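DNA repair and telomere maintenance protein nbs1 (Schizosaccharomyces pombe, PDB 3I0N) serves as the phosphoprotein-binding adaptor of the MRN complex in DNA double-strand break repair and telomere maintenance, here seen as its N-terminal FHA/BRCT-repeat region. Local coordinates at residues P20-V25 with H47-I52; D121-L126 with T140-S145; M233-S238 with T253-G258. All blocks are in the same frame, centred on the assembly; numbering follows the deposited sequence.

Contact 1: P20-V25 with H47-I52; sequences PGTYIV and HARFTI
Gly21 to Val25 and Ala48 to Ile52 run side by side as antiparallel strands, their directions 163° apart, and the backbone bonds come first. Gly21 pairs with Ile52 in both directions, Ile52 N reaching Gly21 O at 2.8 Å. Tyr23 and Phe50 form the next two-way pair, and Val25 N closes on Ala48 O. Beyond that the register slips: Val25 O takes two donors, Ala48 N at 3.0 Å and His47 N at 2.7 Å, so His47 and Ala48 together face Val25 in a classic beta bulge.

The polar side chains gather on the face of Thr22, Ile24, Arg49 and Thr51. Thr22 OG1, swung anti to its own N (chi1 -171°), meets Thr51 OG1 at 2.9 Å in a hydrogen bond whose donor may be either hydroxyl. Thr22 OG1 also accepts from Arg49 NH1 at 2.7 Å, the oxygen lying almost in the guanidinium plane. Ile24 CD1 sits 3.6 Å above the Arg49 guanidinium plane, over its centre, so the flat group is gripped at an edge and covered on one face.

The other face is apolar. Val25 CG2 stands over the middle of the Phe50 ring, 3.8 Å from its centroid, a CH-pi contact. Tyr23 turns its CE2 edge to Ile52 CG1, while its hydroxyl bonds to Phe19 O. Leu18 also packs on Tyr23, Phe50 and Ile52.

His47, in the bulge, bonds through its ring to Ser44 N and Gly78 O. The whole is an antiparallel strand pair with a classic bulge, part of the FHA beta sandwich.

Contact 2: D121-L126 with T140-S145; sequences DNPEML and TGLRDS
A beta-alpha-beta unit of the first BRCT repeat, strand 118-120, helix 123-134 and strand 140-141, is closed here, where Leu126 in the first turn of the helix meets Thr140 in the second strand and Leu142 just past it. No hydrogen bond crosses; the contact is made by methyl groups. In Leu126, chi1 of 174° sends the fork to the strand, and chi2 of 77° sets one methyl on Thr140 and the other on Leu142. Leu126 CD1 lies 3.6 Å from Thr140 OG1 and touches Gly141 N at 3.7 Å. Leu126 CD2 presses on the branch point of Leu142, 3.7 Å from Leu142 CG.

Leu142 straddles the start of the helix with its own fork. Leu142 CD2 rests 3.5 Å from Asn122 O, just before the first turn, where that same oxygen accepts a bond from Leu126 N. Leu142 CD1 reaches Pro123 CG at 4.0 Å, the two side chains crossing at about a right angle. With an alanine here in place of Leu142, Leu126 CD2 and the Pro123 ring would probably lose an apolar partner, and a gap is likely to open beside the first helical turn.

Phe120, on the adjacent strand 118-120, touches Leu126, Thr140 and Leu142 alike. Strand 140-141 is an edge strand of the four-stranded parallel sheet, bonded through Gly141 to Ile118 and Phe120, while Met125 of the same helix packs on Phe120 and on Val152 of strand 150-152.

Contact 3: M233-S238 with T253-G258; sequences MLNTSS and TFMSLG
Leu234 pushes its CD1 methyl against the Phe254 ring, with Leu234 CD1 3.6 Å from Phe254 CE1 and the two side chains crossing nearly at right angles. Leu234 CD1 also lies 3.5 Å from Phe254 O, between the ring and the backbone of Phe254 and Met255. Phe254 CG stands between its backbone N and carbonyl carbon (chi1 65°), which brings the ring back against the Met233 backbone: Phe254 CD2 lies 3.2 Å from Met233 O and Phe254 CE2 3.4 Å from Met233 N.

One hydrogen bond joins the two backbones, Phe254 N to Met233 O, at 2.8 Å and 154° at the hydrogen. The same oxygen is approached by the CA of Thr253, and Leu234 CA turns its hydrogen to Phe254 O. Farther out, the Asn235 amide comes up to Met255, with Asn235 OD1 3.8 Å from Met255 CG.

Met233 and Thr253 pair as the last parallel bridge between strands 230-233 and 250-253 of the second BRCT repeat; the chains part after Asn235 and Met255. Met233 packs under helix 238-246, against Ser240, His241 and Leu244, and reaches Val272. The Phe254 ring instead touches Val271, also in strand 270-272, and Ser237 caps the helix through Ser240 N.

From the N terminus, contact 1 comes first: 21 residues without helix, including strand 35-37, lie between its two segments in the FHA domain. Contact 2 then closes a 13-residue connection, mostly helix, in the first BRCT repeat, and contact 3 a 14-residue one holding nearly all of helix 238-246 in the second. The three follow in series; none nests in or crosses another. Contacts 2 and 3 occupy matching strand-helix-strand units of two parallel sheets, with centres about 24 Å apart and nearest atoms about 6 Å apart. Contact 1 lies about 54 Å from contact 3, centre to centre, on the opposite side of the chain's centre, with contact 2 nearer the middle of this elongated FHA/BRCT-repeat region.

Contact 1: P20-V25 with H47-I52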
# COMPACT_ATOMS: atom_id res chain seq x y z
N PRO A 20 2.40 15.45 10.13
CA PRO A 20 3.67 15.98 10.64
C PRO A 20 3.68 17.49 10.68
O PRO A 20 3.28 18.14 9.72
CB PRO A 20 4.70 15.45 9.63
CG PRO A 20 4.13 14.11 9.27
CD PRO A 20 2.63 14.35 9.18
N GLY A 21 4.14 18.03 11.80
CA GLY A 21 4.11 19.46 12.04
C GLY A 21 3.99 19.74 13.52
O GLY A 21 4.20 18.86 14.34
N THR A 22 3.66 20.97 13.86
CA THR A 22 3.53 21.33 15.25
C THR A 22 2.23 22.08 15.50
O THR A 22 1.81 22.89 14.67
CB THR A 22 4.79 22.09 15.75
OG1 THR A 22 4.71 22.24 17.17
CG2 THR A 22 4.93 23.46 15.08
N TYR A 23 1.59 21.79 16.63
CA TYR A 23 0.25 22.28 16.94
C TYR A 23 0.21 22.85 18.35
O TYR A 23 0.65 22.19 19.30
CB TYR A 23 -0.78 21.14 16.82
CG TYR A 23 -0.78 20.43 15.48
CD1 TYR A 23 -1.65 20.82 14.46
CD2 TYR A 23 0.10 19.37 15.23
CE1 TYR A 23 -1.65 20.18 13.23
CE2 TYR A 23 0.10 18.71 14.00
CZ TYR A 23 -0.78 19.13 13.00
OH TYR A 23 -0.80 18.51 11.77
N ILE A 24 -0.30 24.07 18.48
CA ILE A 24 -0.52 24.66 19.79
C ILE A 24 -1.94 24.34 20.24
O ILE A 24 -2.89 24.55 19.49
CB ILE A 24 -0.26 26.20 19.79
CG1 ILE A 24 1.16 26.53 19.29
CG2 ILE A 24 -0.53 26.82 21.15
CD1 ILE A 24 2.30 26.10 20.21
N VAL A 25 -2.07 23.81 21.45
CA VAL A 25 -3.33 23.31 21.97
C VAL A 25 -3.73 24.11 23.21
O VAL A 25 -2.99 24.15 24.18
CB VAL A 25 -3.23 21.80 22.33
CG1 VAL A 25 -4.58 21.25 22.74
CG2 VAL A 25 -2.64 21.01 21.16
N HIS A 47 -2.06 25.65 26.26
CA HIS A 47 -1.72 24.60 27.23
C HIS A 47 -0.56 23.67 26.83
O HIS A 47 0.33 23.40 27.63
CB HIS A 47 -2.95 23.77 27.61
CG HIS A 47 -2.75 22.95 28.85
ND1 HIS A 47 -3.29 23.31 30.07
CD2 HIS A 47 -2.06 21.81 29.06
CE1 HIS A 47 -2.94 22.42 30.98
NE2 HIS A 47 -2.19 21.50 30.39
N ALA A 48 -0.60 23.16 25.60
CA ALA A 48 0.38 22.18 25.16
C ALA A 48 0.75 22.38 23.71
O ALA A 48 -0.03 22.92 22.93
CB ALA A 48 -0.17 20.76 25.37
N ARG A 49 1.94 21.93 23.34
CA ARG A 49 2.26 21.78 21.93
C ARG A 49 2.44 20.31 21.56
O ARG A 49 3.17 19.58 22.24
CB ARG A 49 3.44 22.67 21.50
CG ARG A 49 4.77 21.98 21.28
CD ARG A 49 5.60 22.64 20.18
NE ARG A 49 5.81 24.08 20.39
CZ ARG A 49 5.74 24.99 19.42
NH1 ARG A 49 5.43 24.62 18.18
NH2 ARG A 49 5.95 26.28 19.68
N PHE A 50 1.73 19.88 20.52
CA PHE A 50 1.88 18.55 19.94
C PHE A 50 2.72 18.68 18.69
O PHE A 50 2.39 19.45 17.80
CB PHE A 50 0.52 17.95 19.53
CG PHE A 50 -0.44 17.74 20.66
CD1 PHE A 50 -0.04 17.83 22.00
CD2 PHE A 50 -1.76 17.39 20.39
CE1 PHE A 50 -0.93 17.63 23.03
CE2 PHE A 50 -2.67 17.18 21.42
CZ PHE A 50 -2.25 17.30 22.75
N THR A 51 3.81 17.91 18.62
CA THR A 51 4.67 17.87 17.45
C THR A 51 4.77 16.46 16.91
O THR A 51 5.08 15.51 17.65
CB THR A 51 6.06 18.43 17.75
OG1 THR A 51 5.93 19.81 18.11
CG2 THR A 51 6.98 18.30 16.53
N ILE A 52 4.50 16.33 15.61
CA ILE A 52 4.51 15.05 14.92
C ILE A 52 5.65 15.08 13.94
O ILE A 52 5.76 15.98 13.11
CB ILE A 52 3.20 14.83 14.13
CG1 ILE A 52 1.97 15.16 14.98
CG2 ILE A 52 3.15 13.42 13.53
CD1 ILE A 52 1.70 14.25 16.09

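Contact 2: D121-L126 with T140-S145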
# COMPACT_ATOMS: atom_id res chain seq x y z
N ASP A 121 4.73 0.96 -7.44
CA ASP A 121 5.01 -0.01 -8.51
C ASP A 121 6.45 0.14 -9.05
O ASP A 121 7.09 -0.86 -9.41
CB ASP A 121 4.00 0.20 -9.63
CG ASP A 121 3.80 -1.02 -10.52
OD1 ASP A 121 4.52 -2.04 -10.41
OD2 ASP A 121 2.88 -0.95 -11.38
N ASN A 122 6.94 1.38 -9.08
CA ASN A 122 8.27 1.67 -9.62
C ASN A 122 8.98 2.87 -8.95
O ASN A 122 8.34 3.67 -8.26
CB ASN A 122 8.24 1.78 -11.16
CG ASN A 122 7.37 2.92 -11.67
OD1 ASN A 122 6.38 2.69 -12.37
ND2 ASN A 122 7.74 4.15 -11.34
N PRO A 123 10.32 2.96 -9.12
CA PRO A 123 11.15 4.00 -8.48
C PRO A 123 10.84 5.41 -8.96
O PRO A 123 11.02 6.36 -8.21
CB PRO A 123 12.58 3.63 -8.89
CG PRO A 123 12.51 2.23 -9.38
CD PRO A 123 11.13 2.01 -9.89
N GLU A 124 10.38 5.54 -10.21
CA GLU A 124 10.04 6.83 -10.80
C GLU A 124 8.87 7.48 -10.06
O GLU A 124 8.95 8.65 -9.68
CB GLU A 124 9.69 6.70 -12.29
CG GLU A 124 10.85 6.29 -13.17
CD GLU A 124 11.14 4.78 -13.17
OE1 GLU A 124 10.22 3.97 -12.90
OE2 GLU A 124 12.30 4.42 -13.46
N MET A 125 7.81 6.70 -9.85
CA MET A 125 6.62 7.17 -9.13
C MET A 125 6.91 7.42 -7.66
O MET A 125 6.39 8.39 -7.09
CB MET A 125 5.47 6.17 -9.26
CG MET A 125 4.81 6.13 -10.64
SD MET A 125 3.41 4.97 -10.64
CE MET A 125 2.25 5.93 -9.67
N LEU A 126 7.71 6.56 -7.04
CA LEU A 126 8.11 6.76 -5.64
C LEU A 126 8.91 8.06 -5.48
O LEU A 126 8.72 8.79 -4.52
CB LEU A 126 8.91 5.57 -5.12
CG LEU A 126 9.53 5.66 -3.71
CD1 LEU A 126 8.49 5.46 -2.63
CD2 LEU A 126 10.66 4.66 -3.53
N THR A 140 6.53 5.08 2.75
CA THR A 140 6.51 4.66 1.35
C THR A 140 7.70 3.75 1.06
O THR A 140 8.69 3.75 1.80
CB THR A 140 6.55 5.88 0.39
OG1 THR A 140 7.71 6.68 0.65
CG2 THR A 140 5.30 6.75 0.54
N GLY A 141 7.59 2.95 0.00
CA GLY A 141 8.67 2.04 -0.38
C GLY A 141 8.36 1.24 -1.62
O GLY A 141 7.27 1.36 -2.18
N LEU A 142 9.32 0.42 -2.04
CA LEU A 142 9.19 -0.44 -3.22
C LEU A 142 9.17 -1.91 -2.82
O LEU A 142 8.39 -2.69 -3.34
CB LEU A 142 10.35 -0.19 -4.20
CG LEU A 142 10.50 1.19 -4.83
CD1 LEU A 142 11.81 1.29 -5.60
CD2 LEU A 142 9.32 1.49 -5.75
N ARG A 143 10.04 -2.28 -1.88
CA ARG A 143 10.10 -3.64 -1.37
C ARG A 143 8.78 -4.09 -0.73
O ARG A 143 7.95 -3.25 -0.33
CB ARG A 143 11.25 -3.77 -0.37
CG ARG A 143 12.64 -3.74 -1.02
CD ARG A 143 13.74 -3.36 -0.02
NE ARG A 143 13.74 -4.21 1.17
CZ ARG A 143 14.31 -3.89 2.33
NH1 ARG A 143 14.95 -2.73 2.47
NH2 ARG A 143 14.24 -4.73 3.37
N ASP A 144 8.57 -5.40 -0.67
CA ASP A 144 7.42 -5.98 0.02
C ASP A 144 7.50 -5.74 1.52
O ASP A 144 8.58 -5.80 2.12
CB ASP A 144 7.31 -7.48 -0.26
CG ASP A 144 6.64 -7.79 -1.60
OD1 ASP A 144 5.97 -6.91 -2.19
OD2 ASP A 144 6.78 -8.95 -2.07
N SER A 145 6.35 -5.47 2.12
CA SER A 145 6.26 -5.23 3.56
C SER A 145 4.96 -5.81 4.10
O SER A 145 3.95 -5.83 3.41
CB SER A 145 6.36 -3.73 3.85
OG SER A 145 5.98 -3.43 5.18

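Contact 3: M233-S238 with T253-G258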
# COMPACT_ATOMS: atom_id res chain seq x y z
N MET A 233 9.86 -21.53 -15.33
CA MET A 233 10.08 -20.09 -15.38
C MET A 233 11.56 -19.73 -15.34
O MET A 233 12.36 -20.46 -14.75
CB MET A 233 9.41 -19.40 -14.19
CG MET A 233 7.92 -19.55 -14.09
SD MET A 233 7.31 -18.40 -12.85
CE MET A 233 7.27 -16.88 -13.80
N LEU A 234 11.90 -18.59 -15.92
CA LEU A 234 13.28 -18.08 -15.88
C LEU A 234 13.57 -17.38 -14.53
O LEU A 234 12.70 -17.28 -13.66
CB LEU A 234 13.54 -17.15 -17.07
CG LEU A 234 14.91 -17.26 -17.76
CD1 LEU A 234 14.95 -18.41 -18.76
CD2 LEU A 234 15.26 -15.96 -18.45
N ASN A 235 14.81 -16.89 -14.38
CA ASN A 235 15.36 -16.45 -13.08
C ASN A 235 14.96 -15.05 -12.60
O ASN A 235 15.52 -14.54 -11.62
CB ASN A 235 16.90 -16.49 -13.12
CG ASN A 235 17.45 -17.55 -14.06
OD1 ASN A 235 18.16 -17.24 -15.02
ND2 ASN A 235 17.12 -18.80 -13.79
N THR A 236 13.99 -14.42 -13.27
CA THR A 236 13.67 -13.02 -13.00
C THR A 236 12.29 -12.85 -12.38
O THR A 236 11.34 -13.55 -12.73
CB THR A 236 13.82 -12.14 -14.29
OG1 THR A 236 15.10 -12.38 -14.90
CG2 THR A 236 13.70 -10.64 -13.97
N SER A 237 12.23 -11.91 -11.44
CA SER A 237 11.00 -11.47 -10.77
C SER A 237 10.43 -12.50 -9.79
O SER A 237 9.85 -13.51 -10.20
CB SER A 237 9.94 -11.00 -11.78
OG SER A 237 8.90 -10.29 -11.13
N SER A 238 10.61 -12.22 -8.50
CA SER A 238 10.06 -13.04 -7.43
C SER A 238 8.58 -12.72 -7.20
O SER A 238 7.84 -13.54 -6.66
CB SER A 238 10.86 -12.84 -6.13
OG SER A 238 10.61 -11.56 -5.57
N THR A 253 12.21 -23.43 -11.80
CA THR A 253 13.01 -22.34 -12.34
C THR A 253 14.19 -22.86 -13.15
O THR A 253 14.79 -23.87 -12.80
CB THR A 253 13.49 -21.36 -11.25
OG1 THR A 253 14.17 -22.08 -10.22
CG2 THR A 253 12.31 -20.60 -10.66
N PHE A 254 14.51 -22.17 -14.24
CA PHE A 254 15.64 -22.54 -15.09
C PHE A 254 16.40 -21.32 -15.62
O PHE A 254 15.81 -20.27 -15.87
CB PHE A 254 15.20 -23.48 -16.22
CG PHE A 254 14.26 -22.85 -17.21
CD1 PHE A 254 14.73 -22.38 -18.42
CD2 PHE A 254 12.90 -22.77 -16.94
CE1 PHE A 254 13.86 -21.80 -19.36
CE2 PHE A 254 12.02 -22.19 -17.86
CZ PHE A 254 12.51 -21.71 -19.07
N MET A 255 17.71 -21.47 -15.80
CA MET A 255 18.60 -20.37 -16.16
C MET A 255 18.64 -20.06 -17.66
O MET A 255 18.54 -18.90 -18.07
CB MET A 255 20.02 -20.63 -15.63
CG MET A 255 21.03 -19.52 -15.89
SD MET A 255 22.67 -19.88 -15.24
CE MET A 255 23.67 -18.73 -16.19
N SER A 256 18.82 -21.17 -18.51
CA SER A 256 18.95 -21.01 -19.96
C SER A 256 17.87 -21.80 -20.69
O SER A 256 17.27 -22.71 -20.13
CB SER A 256 20.33 -21.46 -20.42
OG SER A 256 20.36 -22.86 -20.68
N LEU A 257 17.60 -21.37 -21.91
CA LEU A 257 16.67 -22.10 -22.78
C LEU A 257 17.12 -23.54 -23.04
O LEU A 257 16.29 -24.44 -23.16
CB LEU A 257 16.44 -21.35 -24.10
CG LEU A 257 15.09 -20.67 -24.34
CD1 LEU A 257 14.08 -21.67 -24.91
CD2 LEU A 257 14.53 -20.02 -23.08
N GLY A 258 18.44 -23.73 -23.12
CA GLY A 258 19.03 -25.06 -23.29
C GLY A 258 18.98 -25.92 -22.04
O GLY A 258 19.60 -26.98 -21.99